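CBS domain protein (Bacillus anthracis, PDB 3LQN) is of unknown function but carries two CBS domains and so probably works as a regulatory module that senses an adenosine-containing or similar small ligand. Local coordinates at residues D71-L76 / E82-M87; Y48-V53 / H116-A121; K108-T113 / R135-L140; L41-S46 / I64-I69. One frame throughout, in Å; residues are numbered along the deposited sequence. Where two conformers were deposited one is given.

How the contacts relate
From the N terminus, the chain first closes on itself at contact 4, where helix 36-46 meets the junction of strand 60-65 and helix 66-72, with the hairpin of strands 50-54 and 60-65 inside the loop. Contact 1 follows in series and closes a short turn after helix 66-72; L84 packs on I69 and so joins it to contact 4. Contact 3 brings helices 106-115 and 134-144 together about 34 Å, centre to centre, from contact 1. Contact 2 is the long-range tie: it links strand 50-54 to strand 118-122, encloses contact 1, crosses contacts 3 and 4, and thereby joins the two CBS domains near the centre of the chain.

Contact 1: D71-L76 / E82-M87; sequences DGILGL and ERLEEM
G72 O is approached by two side chains from segment 82-87: R83 NH1 stands 3.1 Å from G72 O, oblique to the guanidinium, and M87 CE lies 3.8 Å from the same oxygen. Glycine suits this place at the end of helix 66-72, where the lack of a side chain probably leaves more room for M87 CE. The arginine reaches the carbonyl by bending at chi2 and chi3, and the thioether runs over one face of the guanidinium, with M87 SD 3.8 Å above the plane and offset toward the rim. The contact thus folds the chain leaving the last helix of the first CBS domain back against segment 82-87, which itself leans on helix 36-46 through L84 and M87. Beside the arginine's contact the packing is apolar and turns on I73. Its CG1 sits between the backbone N and C (chi1 53°). Branched at CB, the isoleucine offers two methyls: CG2 points into segment 82-87 and meets R83 CB, L84 CD2 and M87 SD, each at 3.8 Å, and I73 CD1 reaches L84 CD2 again, at 3.8 Å, the two side chains crossing at about a right angle. L84 also packs on F81 of the second subunit.

Contact 2: Y48-V53 / H116-A121; sequences YSAIPV and HPFICA
Strand residues 50-53 and 118-121 face each other across two different sheets and run in broadly the same direction, with no hydrogen bond between them. Their backbones stay well apart, A50 and F118 being the closest pair with CA atoms 8.3 Å from each other, so the gap has to be bridged by a side chain. F118 does this. Its CB points toward the opposite strand, and an unusual chi1 of 102°, well away from a staggered value, carries the ring across edge first. The rim carbons CE2 and CZ then lie beside the backbone of A50: F118 CE2 is 3.2 Å from A50 O, and CZ is 3.3 Å from A50 O, with the oxygen in the plane of the ring. The weakly positive aromatic hydrogens therefore face a carbonyl for which the model offers no hydrogen-bond partner, which probably eases its burial a little. A50 CB adds an apolar touch, 3.6 Å from F118 CE2; a single methyl suits this place because the ring comes so near the main chain. L63 and I131 also pack on the phenyl group, one from each sheet. Strand 50-54 belongs to the first CBS domain and strand 118-122 to the second, and this sheet-to-sheet packing is characteristic of the tandem CBS pair known as a Bateman module.

Contact 3: K108-T113 / R135-L140; sequences KALEMT and RAILKL. With SO4 (sulfate ion), chain G; SO4 (sulfate ion), chain D.
I137 carries this contact, reaching from helix 134-144 toward L110, A109 and T113 on helix 106-115. These are the two helices of the second CBS domain, whose beta-alpha-beta-beta-alpha order lays both against a sheet; their short axes approach to 10.1 Å at a crossing angle of -119°. The isoleucine splits its work between two branches. CG2, anti to the backbone N (chi1 -81° for CG1), lies 3.5 Å from L110 CD1, the two side chains crossing obliquely. The longer branch ends in CD1, which meets T113 CG2 tip to tip at 3.9 Å and, more loosely, the methyl of A109. A beta-branched residue fits because it can fill both directions at once, while the small alanine lets it come near the helix. L138 of the second subunit packs on I137, so the dimer interface continues this apolar layer. Away from helix 106-115, R135, in one of its two modelled conformers, is stretched from CG to NE and presents the edge of its guanidinium to two sulfates, probably from the crystallisation liquor. R135 NH1 bonds O4 of the chain G ion at 2.6 Å and O3 of the chain D ion at 3.0 Å, while R135 NE forms a salt bridge with D115 of the second subunit. K139 flanks the chain G sulfate as well. The ions indicate at most that this helix can hold anions, perhaps as phosphates are held in nucleotide-binding CBS relatives. Within helix 106-115, the hydroxyl T113 OG1 donates to L110 O at 2.9 Å, and the donor is tilted 29° from the carbonyl plane.

Contact 4: L41-S46 / I64-I69; sequences LVLVKS and ISTAMI. With FMT (formic acid), chain H.
L43 pushes from helix 36-46 into the corner where strand 60-65 turns into helix 66-72, joining the two helices of the first CBS domain. With CG anti to the carbonyl carbon (chi1 -80°), its branches straddle that corner. L43 CD1 extends toward I69 and meets I69 CD1 tip to tip at 3.6 Å. L43 CD1 also lies near the backbone of the turn, 3.8 Å from T66 N. The other branch looks to the strand instead, with L43 CD2 4.0 Å from I64 O. Leucine, forked at CG, is well suited to filling such a corner. T66 slides past L43 in the opposite direction and, in one of its two modelled conformers, sets T66 OG1 3.7 Å from L43 CB; in that conformer the same hydroxyl donates only weakly to a formic acid molecule, probably from the crystallisation liquor. Beyond T66, L70 of the second subunit packs against it. The helix start is held by S65 at the N-cap, which forms a capping box with M68. A serine fits here because its short hydroxyl can fold back over the first turn (chi1 68°) and take the place of a missing carbonyl. The return arm is weak, S65 N donating to M68 SD at 3.6 Å. The firmer bond runs from M68 N to S65 OG at 2.9 Å, with an N-H...O angle of 149°.

Contact 1: D71-L76 / E82-M87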
loop_
_atom_site.group_PDB
_atom_site.type_symbol
_atom_site.label_atom_id
_atom_site.label_comp_id
_atom_site.label_asym_id
_atom_site.label_seq_id
_atom_site.Cartn_x
_atom_site.Cartn_y
_atom_site.Cartn_z
ATOM N N ASP A 71 -11.481 -5.787 6.508
ATOM C CA ASP A 71 -12.814 -5.544 5.887
ATOM C C ASP A 71 -13.752 -6.710 6.230
ATOM O O ASP A 71 -14.969 -6.553 6.390
ATOM C CB ASP A 71 -12.684 -5.479 4.358
ATOM C CG ASP A 71 -12.123 -4.153 3.879
ATOM O OD1 ASP A 71 -11.962 -3.264 4.720
ATOM O OD2 ASP A 71 -11.830 -4.005 2.686
ATOM N N GLY A 72 -13.169 -7.877 6.341
ATOM C CA GLY A 72 -13.897 -9.096 6.602
ATOM C C GLY A 72 -14.436 -9.136 8.004
ATOM O O GLY A 72 -15.329 -9.910 8.264
ATOM N N ILE A 73 -13.881 -8.332 8.910
ATOM C CA ILE A 73 -14.381 -8.275 10.275
ATOM C C ILE A 73 -14.838 -6.848 10.657
ATOM O O ILE A 73 -14.824 -6.461 11.818
ATOM C CB ILE A 73 -13.350 -8.774 11.303
ATOM C CG1 ILE A 73 -12.029 -8.052 11.141
ATOM C CG2 ILE A 73 -13.119 -10.276 11.157
ATOM C CD1 ILE A 73 -11.051 -8.311 12.268
ATOM N N LEU A 74 -15.264 -6.091 9.661
ATOM C CA LEU A 74 -15.692 -4.714 9.905
ATOM C C LEU A 74 -17.121 -4.730 10.498
ATOM O O LEU A 74 -18.094 -5.013 9.799
ATOM C CB LEU A 74 -15.684 -3.907 8.630
ATOM C CG LEU A 74 -16.278 -2.484 8.738
ATOM C CD1 LEU A 74 -15.500 -1.672 9.762
ATOM C CD2 LEU A 74 -16.318 -1.769 7.432
ATOM N N GLY A 75 -17.231 -4.397 11.775
ATOM C CA GLY A 75 -18.531 -4.328 12.405
ATOM C C GLY A 75 -19.097 -2.920 12.226
ATOM O O GLY A 75 -18.468 -2.011 11.646
ATOM N N LEU A 76 -20.292 -2.723 12.758
ATOM C CA LEU A 76 -20.887 -1.378 12.772
ATOM C C LEU A 76 -20.103 -0.405 13.646
ATOM O O LEU A 76 -19.842 0.716 13.239
ATOM C CB LEU A 76 -22.331 -1.476 13.252
ATOM C CG LEU A 76 -23.172 -2.334 12.311
ATOM C CD1 LEU A 76 -24.526 -2.687 12.919
ATOM C CD2 LEU A 76 -23.321 -1.591 10.996
ATOM N N GLU A 82 -12.513 -10.760 17.354
ATOM C CA GLU A 82 -12.838 -12.063 17.905
ATOM C C GLU A 82 -13.304 -13.002 16.813
ATOM O O GLU A 82 -13.193 -14.231 16.943
ATOM C CB GLU A 82 -13.916 -11.945 18.987
ATOM C CG GLU A 82 -15.268 -11.508 18.458
ATOM C CD GLU A 82 -15.402 -9.987 18.319
ATOM O OE1 GLU A 82 -14.418 -9.253 18.606
ATOM O OE2 GLU A 82 -16.505 -9.532 17.921
ATOM N N ARG A 83 -13.842 -12.442 15.739
ATOM C CA ARG A 83 -14.213 -13.278 14.588
ATOM C C ARG A 83 -13.080 -13.967 13.853
ATOM O O ARG A 83 -13.328 -14.931 13.110
ATOM C CB ARG A 83 -15.033 -12.489 13.571
ATOM C CG ARG A 83 -16.273 -11.800 14.158
ATOM C CD ARG A 83 -17.510 -12.020 13.351
ATOM N NE ARG A 83 -17.474 -11.419 12.031
ATOM C CZ ARG A 83 -17.548 -12.113 10.900
ATOM N NH1 ARG A 83 -17.503 -11.486 9.733
ATOM N NH2 ARG A 83 -17.671 -13.437 10.939
ATOM N N LEU A 84 -11.846 -13.481 13.991
ATOM C CA LEU A 84 -10.787 -14.051 13.173
ATOM C C LEU A 84 -10.541 -15.509 13.450
ATOM O O LEU A 84 -10.207 -16.244 12.540
ATOM C CB LEU A 84 -9.447 -13.305 13.312
ATOM C CG LEU A 84 -9.529 -11.826 12.875
ATOM C CD1 LEU A 84 -8.228 -11.156 13.415
ATOM C CD2 LEU A 84 -9.676 -11.770 11.347
ATOM N N GLU A 85 -10.740 -15.910 14.707
ATOM C CA GLU A 85 -10.471 -17.267 15.158
ATOM C C GLU A 85 -11.326 -18.287 14.382
ATOM O O GLU A 85 -10.961 -19.451 14.252
ATOM C CB GLU A 85 -10.782 -17.373 16.664
ATOM C CG GLU A 85 -10.503 -18.754 17.247
ATOM C CD GLU A 85 -10.846 -18.879 18.737
ATOM O OE1 GLU A 85 -12.016 -18.623 19.145
ATOM O OE2 GLU A 85 -9.931 -19.265 19.496
ATOM N N GLU A 86 -12.465 -17.831 13.877
ATOM C CA GLU A 86 -13.442 -18.699 13.213
ATOM C C GLU A 86 -13.325 -18.703 11.689
ATOM O O GLU A 86 -14.028 -19.451 11.043
ATOM C CB GLU A 86 -14.888 -18.267 13.549
ATOM C CG GLU A 86 -15.104 -17.473 14.859
ATOM C CD GLU A 86 -16.498 -16.799 14.910
ATOM O OE1 GLU A 86 -16.788 -16.057 15.869
ATOM O OE2 GLU A 86 -17.304 -17.014 13.976
ATOM N N MET A 87 -12.476 -17.837 11.122
ATOM C CA MET A 87 -12.424 -17.643 9.690
ATOM C C MET A 87 -11.180 -18.154 9.039
ATOM O O MET A 87 -10.121 -18.284 9.676
ATOM C CB MET A 87 -12.508 -16.134 9.408
ATOM C CG MET A 87 -13.815 -15.586 10.014
ATOM S SD MET A 87 -13.930 -13.785 9.882
ATOM C CE MET A 87 -14.207 -13.548 8.189
#

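Contact 2: Y48-V53 / H116-A121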
loop_
_atom_site.group_PDB
_atom_site.type_symbol
_atom_site.label_atom_id
_atom_site.label_comp_id
_atom_site.label_asym_id
_atom_site.label_seq_id
_atom_site.Cartn_x
_atom_site.Cartn_y
_atom_site.Cartn_z
ATOM N N TYR A 48 4.688 -7.252 4.532
ATOM C CA TYR A 48 3.928 -7.129 3.279
ATOM C C TYR A 48 2.485 -6.712 3.589
ATOM O O TYR A 48 1.944 -7.089 4.621
ATOM C CB TYR A 48 3.930 -8.478 2.536
ATOM C CG TYR A 48 5.218 -8.742 1.815
ATOM C CD1 TYR A 48 5.406 -8.290 0.522
ATOM C CD2 TYR A 48 6.256 -9.460 2.424
ATOM C CE1 TYR A 48 6.590 -8.520 -0.155
ATOM C CE2 TYR A 48 7.448 -9.708 1.746
ATOM C CZ TYR A 48 7.607 -9.230 0.453
ATOM O OH TYR A 48 8.773 -9.453 -0.242
ATOM N N SER A 49 1.872 -5.918 2.711
ATOM C CA SER A 49 0.507 -5.506 2.933
ATOM C C SER A 49 -0.381 -6.506 2.244
ATOM O O SER A 49 -1.574 -6.571 2.531
ATOM C CB SER A 49 0.248 -4.122 2.336
ATOM O OG SER A 49 0.659 -4.142 0.976
ATOM N N ALA A 50 0.208 -7.289 1.353
ATOM C CA ALA A 50 -0.485 -8.411 0.762
ATOM C C ALA A 50 0.474 -9.577 0.479
ATOM O O ALA A 50 1.682 -9.404 0.204
ATOM C CB ALA A 50 -1.249 -7.948 -0.547
ATOM N N ILE A 51 -0.068 -10.781 0.483
ATOM C CA ILE A 51 0.717 -11.971 0.155
ATOM C C ILE A 51 -0.099 -12.930 -0.666
ATOM O O ILE A 51 -1.347 -12.928 -0.599
ATOM C CB ILE A 51 1.235 -12.707 1.428
ATOM C CG1 ILE A 51 0.059 -13.026 2.368
ATOM C CG2 ILE A 51 2.305 -11.881 2.097
ATOM C CD1 ILE A 51 0.424 -13.966 3.552
ATOM N N PRO A 52 0.577 -13.755 -1.486
ATOM C CA PRO A 52 -0.136 -14.739 -2.291
ATOM C C PRO A 52 -0.699 -15.866 -1.450
ATOM O O PRO A 52 -0.134 -16.219 -0.400
ATOM C CB PRO A 52 0.969 -15.325 -3.208
ATOM C CG PRO A 52 2.272 -15.128 -2.400
ATOM C CD PRO A 52 2.045 -13.773 -1.728
ATOM N N VAL A 53 -1.852 -16.354 -1.896
ATOM C CA VAL A 53 -2.403 -17.631 -1.430
ATOM C C VAL A 53 -2.039 -18.761 -2.398
ATOM O O VAL A 53 -2.418 -18.699 -3.562
ATOM C CB VAL A 53 -3.936 -17.488 -1.309
ATOM C CG1 VAL A 53 -4.514 -18.755 -0.657
ATOM C CG2 VAL A 53 -4.295 -16.191 -0.492
ATOM N N HIS A 116 -2.958 -1.601 -9.850
ATOM C CA HIS A 116 -2.638 -2.731 -8.968
ATOM C C HIS A 116 -1.275 -2.540 -8.346
ATOM O O HIS A 116 -0.274 -2.625 -9.045
ATOM C CB HIS A 116 -2.721 -4.038 -9.766
ATOM C CG HIS A 116 -3.955 -4.144 -10.605
ATOM N ND1 HIS A 116 -5.166 -4.572 -10.108
ATOM C CD2 HIS A 116 -4.183 -3.833 -11.908
ATOM C CE1 HIS A 116 -6.075 -4.555 -11.061
ATOM N NE2 HIS A 116 -5.499 -4.103 -12.168
ATOM N N PRO A 117 -1.223 -2.304 -7.046
ATOM C CA PRO A 117 -0.025 -1.970 -6.273
ATOM C C PRO A 117 0.933 -3.158 -6.305
ATOM O O PRO A 117 2.136 -3.029 -6.163
ATOM C CB PRO A 117 -0.567 -1.756 -4.881
ATOM C CG PRO A 117 -2.007 -1.394 -5.103
ATOM C CD PRO A 117 -2.431 -2.260 -6.209
ATOM N N PHE A 118 0.372 -4.328 -6.483
ATOM C CA PHE A 118 1.233 -5.434 -6.783
ATOM C C PHE A 118 0.632 -6.650 -7.428
ATOM O O PHE A 118 -0.543 -7.032 -7.280
ATOM C CB PHE A 118 2.301 -5.703 -5.702
ATOM C CG PHE A 118 2.003 -6.847 -4.772
ATOM C CD1 PHE A 118 1.839 -8.148 -5.257
ATOM C CD2 PHE A 118 1.980 -6.635 -3.401
ATOM C CE1 PHE A 118 1.591 -9.211 -4.377
ATOM C CE2 PHE A 118 1.771 -7.666 -2.540
ATOM C CZ PHE A 118 1.577 -8.974 -3.029
ATOM N N ILE A 119 1.518 -7.243 -8.189
ATOM C CA ILE A 119 1.128 -8.123 -9.235
ATOM C C ILE A 119 1.974 -9.345 -9.033
ATOM O O ILE A 119 3.180 -9.246 -8.781
ATOM C CB ILE A 119 1.500 -7.492 -10.550
ATOM C CG1 ILE A 119 0.657 -6.225 -10.780
ATOM C CG2 ILE A 119 1.371 -8.515 -11.705
ATOM C CD1 ILE A 119 1.359 -5.202 -11.715
ATOM N N CYS A 120 1.338 -10.492 -9.178
ATOM C CA CYS A 120 2.038 -11.725 -9.022
ATOM C C CYS A 120 2.546 -12.167 -10.377
ATOM O O CYS A 120 1.849 -12.045 -11.371
ATOM C CB CYS A 120 1.070 -12.789 -8.478
ATOM S SG CYS A 120 0.526 -12.475 -6.756
ATOM N N ALA A 121 3.749 -12.720 -10.367
ATOM C CA ALA A 121 4.384 -13.311 -11.514
ATOM C C ALA A 121 4.244 -14.809 -11.383
ATOM O O ALA A 121 4.485 -15.341 -10.322
ATOM C CB ALA A 121 5.833 -12.944 -11.518
#

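Contact 3: K108-T113 / R135-L140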
loop_
_atom_site.group_PDB
_atom_site.type_symbol
_atom_site.label_atom_id
_atom_site.label_comp_id
_atom_site.label_asym_id
_atom_site.label_seq_id
_atom_site.Cartn_x
_atom_site.Cartn_y
_atom_site.Cartn_z
ATOM N N LYS A 108 3.901 -3.744 -20.267
ATOM C CA LYS A 108 2.708 -4.419 -19.767
ATOM C C LYS A 108 2.598 -4.282 -18.248
ATOM O O LYS A 108 1.501 -4.058 -17.696
ATOM C CB LYS A 108 2.740 -5.880 -20.182
ATOM C CG LYS A 108 1.491 -6.675 -19.819
ATOM C CD LYS A 108 1.494 -7.999 -20.565
ATOM C CE LYS A 108 0.155 -8.717 -20.468
ATOM N NZ LYS A 108 0.016 -9.741 -21.557
ATOM N N ALA A 109 3.739 -4.373 -17.575
ATOM C CA ALA A 109 3.771 -4.224 -16.113
ATOM C C ALA A 109 3.463 -2.800 -15.698
ATOM O O ALA A 109 2.650 -2.575 -14.813
ATOM C CB ALA A 109 5.123 -4.642 -15.549
ATOM N N LEU A 110 4.149 -1.829 -16.318
ATOM C CA LEU A 110 3.883 -0.422 -16.005
ATOM C C LEU A 110 2.397 -0.108 -16.081
ATOM O O LEU A 110 1.829 0.483 -15.171
ATOM C CB LEU A 110 4.621 0.495 -16.974
ATOM C CG LEU A 110 4.165 1.970 -16.954
ATOM C CD1 LEU A 110 4.431 2.604 -15.613
ATOM C CD2 LEU A 110 4.917 2.676 -18.032
ATOM N N GLU A 111 1.773 -0.503 -17.181
ATOM C CA GLU A 111 0.334 -0.321 -17.316
ATOM C C GLU A 111 -0.473 -1.025 -16.205
ATOM O O GLU A 111 -1.378 -0.420 -15.586
ATOM C CB GLU A 111 -0.132 -0.798 -18.684
ATOM C CG GLU A 111 -1.614 -0.668 -18.874
ATOM C CD GLU A 111 -2.050 -1.127 -20.239
ATOM O OE1 GLU A 111 -2.855 -0.405 -20.869
ATOM O OE2 GLU A 111 -1.581 -2.204 -20.679
ATOM N N MET A 112 -0.178 -2.295 -15.960
ATOM C CA MET A 112 -0.867 -3.001 -14.865
ATOM C C MET A 112 -0.707 -2.316 -13.508
ATOM O O MET A 112 -1.648 -2.327 -12.703
ATOM C CB MET A 112 -0.396 -4.474 -14.768
ATOM C CG MET A 112 -1.417 -5.351 -14.094
ATOM S SD MET A 112 -1.061 -7.099 -14.345
ATOM C CE MET A 112 -1.728 -7.438 -15.980
ATOM N N THR A 113 0.468 -1.743 -13.215
ATOM C CA THR A 113 0.702 -1.174 -11.886
ATOM C C THR A 113 -0.094 0.125 -11.615
ATOM O O THR A 113 -0.218 0.531 -10.461
ATOM C CB THR A 113 2.183 -0.889 -11.536
ATOM O OG1 THR A 113 2.730 0.046 -12.485
ATOM C CG2 THR A 113 2.978 -2.140 -11.507
ATOM N N ARG A 135 7.128 0.150 -6.733
ATOM C CA ARG A 135 8.432 0.782 -6.540
ATOM C C ARG A 135 9.418 0.432 -7.643
ATOM O O ARG A 135 10.057 1.311 -8.200
ATOM C CB ARG A 135 9.020 0.454 -5.172
ATOM C CG ARG A 135 10.402 1.024 -4.999
ATOM C CD ARG A 135 10.877 0.897 -3.569
ATOM N NE ARG A 135 12.117 1.636 -3.377
ATOM C CZ ARG A 135 13.318 1.190 -3.728
ATOM N NH1 ARG A 135 13.454 -0.002 -4.293
ATOM N NH2 ARG A 135 14.382 1.942 -3.512
ATOM N N ALA A 136 9.519 -0.858 -7.981
ATOM C CA ALA A 136 10.428 -1.278 -9.004
ATOM C C ALA A 136 10.152 -0.553 -10.339
ATOM O O ALA A 136 11.067 -0.094 -11.014
ATOM C CB ALA A 136 10.378 -2.854 -9.181
ATOM N N ILE A 137 8.885 -0.448 -10.728
ATOM C CA ILE A 137 8.582 0.306 -11.948
ATOM C C ILE A 137 8.988 1.793 -11.859
ATOM O O ILE A 137 9.527 2.386 -12.817
ATOM C CB ILE A 137 7.104 0.136 -12.359
ATOM C CG1 ILE A 137 6.922 -1.192 -13.097
ATOM C CG2 ILE A 137 6.704 1.223 -13.317
ATOM C CD1 ILE A 137 6.775 -2.376 -12.228
ATOM N N LEU A 138 8.769 2.378 -10.691
ATOM C CA LEU A 138 9.012 3.800 -10.487
ATOM C C LEU A 138 10.499 4.073 -10.371
ATOM O O LEU A 138 10.984 5.108 -10.805
ATOM C CB LEU A 138 8.282 4.307 -9.233
ATOM C CG LEU A 138 6.770 4.497 -9.350
ATOM C CD1 LEU A 138 6.080 4.393 -7.957
ATOM C CD2 LEU A 138 6.408 5.790 -10.027
ATOM N N LYS A 139 11.222 3.130 -9.792
ATOM C CA LYS A 139 12.633 3.338 -9.559
ATOM C C LYS A 139 13.304 3.365 -10.938
ATOM O O LYS A 139 14.141 4.215 -11.224
ATOM C CB LYS A 139 13.150 2.228 -8.650
ATOM C CG LYS A 139 14.572 2.389 -8.190
ATOM C CD LYS A 139 15.044 1.147 -7.467
ATOM C CE LYS A 139 16.369 0.665 -8.049
ATOM N NZ LYS A 139 16.673 -0.747 -7.679
ATOM N N LEU A 140 12.875 2.455 -11.805
ATOM C CA LEU A 140 13.345 2.409 -13.171
ATOM C C LEU A 140 12.965 3.664 -13.966
ATOM O O LEU A 140 13.773 4.171 -14.724
ATOM C CB LEU A 140 12.815 1.151 -13.860
ATOM C CG LEU A 140 13.388 0.921 -15.250
ATOM C CD1 LEU A 140 14.889 1.051 -15.203
ATOM C CD2 LEU A 140 12.995 -0.447 -15.751
HETATM S S SO4 G . 17.319 0.026 -4.499
HETATM O O1 SO4 G . 18.032 -0.314 -5.728
HETATM O O2 SO4 G . 18.085 -0.482 -3.367
HETATM O O3 SO4 G . 17.198 1.478 -4.386
HETATM O O4 SO4 G . 15.990 -0.585 -4.510
HETATM S S SO4 D . 11.335 -3.471 -4.969
HETATM O O1 SO4 D . 11.237 -4.401 -6.088
HETATM O O2 SO4 D . 12.312 -3.971 -4.005
HETATM O O3 SO4 D . 11.810 -2.173 -5.454
HETATM O O4 SO4 D . 10.019 -3.363 -4.336
#

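Contact 4: L41-S46 / I64-I69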
loop_
_atom_site.group_PDB
_atom_site.type_symbol
_atom_site.label_atom_id
_atom_site.label_comp_id
_atom_site.label_asym_id
_atom_site.label_seq_id
_atom_site.Cartn_x
_atom_site.Cartn_y
_atom_site.Cartn_z
ATOM N N LEU A 41 -1.122 -12.637 11.099
ATOM C CA LEU A 41 0.190 -12.587 11.728
ATOM C C LEU A 41 1.335 -12.674 10.700
ATOM O O LEU A 41 2.356 -11.990 10.822
ATOM C CB LEU A 41 0.289 -13.734 12.773
ATOM C CG LEU A 41 1.456 -13.697 13.747
ATOM C CD1 LEU A 41 1.454 -12.442 14.594
ATOM C CD2 LEU A 41 1.385 -14.958 14.650
ATOM N N VAL A 42 1.154 -13.516 9.695
ATOM C CA VAL A 42 2.148 -13.681 8.655
ATOM C C VAL A 42 2.300 -12.356 7.894
ATOM O O VAL A 42 3.449 -11.915 7.659
ATOM C CB VAL A 42 1.784 -14.820 7.700
ATOM C CG1 VAL A 42 2.690 -14.818 6.396
ATOM C CG2 VAL A 42 1.888 -16.193 8.415
ATOM N N LEU A 43 1.163 -11.718 7.576
ATOM C CA LEU A 43 1.177 -10.388 6.920
ATOM C C LEU A 43 1.926 -9.364 7.753
ATOM O O LEU A 43 2.826 -8.677 7.277
ATOM C CB LEU A 43 -0.272 -9.890 6.624
ATOM C CG LEU A 43 -0.813 -10.531 5.381
ATOM C CD1 LEU A 43 -2.316 -10.463 5.525
ATOM C CD2 LEU A 43 -0.316 -9.662 4.167
ATOM N N VAL A 44 1.595 -9.290 9.034
ATOM C CA VAL A 44 2.202 -8.266 9.869
ATOM C C VAL A 44 3.674 -8.541 10.101
ATOM O O VAL A 44 4.503 -7.609 10.086
ATOM C CB VAL A 44 1.474 -8.137 11.224
ATOM C CG1 VAL A 44 2.206 -7.137 12.200
ATOM C CG2 VAL A 44 0.007 -7.702 11.021
ATOM N N LYS A 45 3.999 -9.804 10.391
ATOM C CA LYS A 45 5.388 -10.195 10.662
ATOM C C LYS A 45 6.292 -10.009 9.456
ATOM O O LYS A 45 7.472 -9.640 9.612
ATOM C CB LYS A 45 5.492 -11.619 11.204
ATOM C CG LYS A 45 5.021 -11.730 12.660
ATOM C CD LYS A 45 5.238 -13.166 13.197
ATOM C CE LYS A 45 6.715 -13.451 13.314
ATOM N NZ LYS A 45 6.968 -14.894 13.591
ATOM N N SER A 46 5.736 -10.189 8.262
ATOM C CA SER A 46 6.530 -10.112 7.040
ATOM C C SER A 46 6.730 -8.673 6.576
ATOM O O SER A 46 7.708 -8.365 5.935
ATOM C CB SER A 46 5.875 -10.926 5.929
ATOM O OG SER A 46 4.766 -10.276 5.380
ATOM N N ILE A 64 -4.111 -12.278 -0.529
ATOM C CA ILE A 64 -4.848 -11.833 0.668
ATOM C C ILE A 64 -4.118 -10.684 1.247
ATOM O O ILE A 64 -2.886 -10.758 1.317
ATOM C CB ILE A 64 -5.101 -12.980 1.658
ATOM C CG1 ILE A 64 -5.902 -12.456 2.875
ATOM C CG2 ILE A 64 -3.777 -13.652 2.120
ATOM C CD1 ILE A 64 -6.405 -13.609 3.821
ATOM N N SER A 65 -4.837 -9.606 1.628
ATOM C CA SER A 65 -4.210 -8.400 2.177
ATOM C C SER A 65 -4.717 -8.101 3.580
ATOM O O SER A 65 -5.739 -8.609 3.948
ATOM C CB SER A 65 -4.532 -7.186 1.269
ATOM O OG SER A 65 -5.919 -6.866 1.334
ATOM N N THR A 66 -4.019 -7.261 4.320
ATOM C CA THR A 66 -4.489 -6.858 5.620
ATOM C C THR A 66 -5.807 -6.102 5.490
ATOM O O THR A 66 -6.685 -6.216 6.352
ATOM C CB THR A 66 -3.431 -5.990 6.328
ATOM O OG1 THR A 66 -2.206 -6.736 6.388
ATOM C CG2 THR A 66 -3.883 -5.620 7.735
ATOM N N ALA A 67 -5.924 -5.294 4.428
ATOM C CA ALA A 67 -7.197 -4.672 4.123
ATOM C C ALA A 67 -8.348 -5.724 3.982
ATOM O O ALA A 67 -9.456 -5.486 4.506
ATOM C CB ALA A 67 -7.089 -3.750 2.891
ATOM N N MET A 68 -8.137 -6.828 3.271
ATOM C CA MET A 68 -9.194 -7.811 3.013
ATOM C C MET A 68 -9.606 -8.463 4.345
ATOM O O MET A 68 -10.781 -8.651 4.635
ATOM C CB MET A 68 -8.763 -8.929 2.059
ATOM C CG MET A 68 -8.589 -8.468 0.641
ATOM S SD MET A 68 -7.870 -9.802 -0.308
ATOM C CE MET A 68 -6.883 -8.850 -1.440
ATOM N N ILE A 69 -8.596 -8.717 5.151
ATOM C CA ILE A 69 -8.861 -9.294 6.469
ATOM C C ILE A 69 -9.674 -8.392 7.376
ATOM O O ILE A 69 -10.700 -8.833 7.949
ATOM C CB ILE A 69 -7.559 -9.725 7.144
ATOM C CG1 ILE A 69 -6.935 -10.874 6.306
ATOM C CG2 ILE A 69 -7.883 -10.244 8.589
ATOM C CD1 ILE A 69 -5.540 -11.387 6.916
HETATM C C FMT H . 1.316 -4.704 6.928
HETATM O O1 FMT H . 2.439 -5.197 6.980
HETATM O O2 FMT H . 0.406 -5.051 7.671
#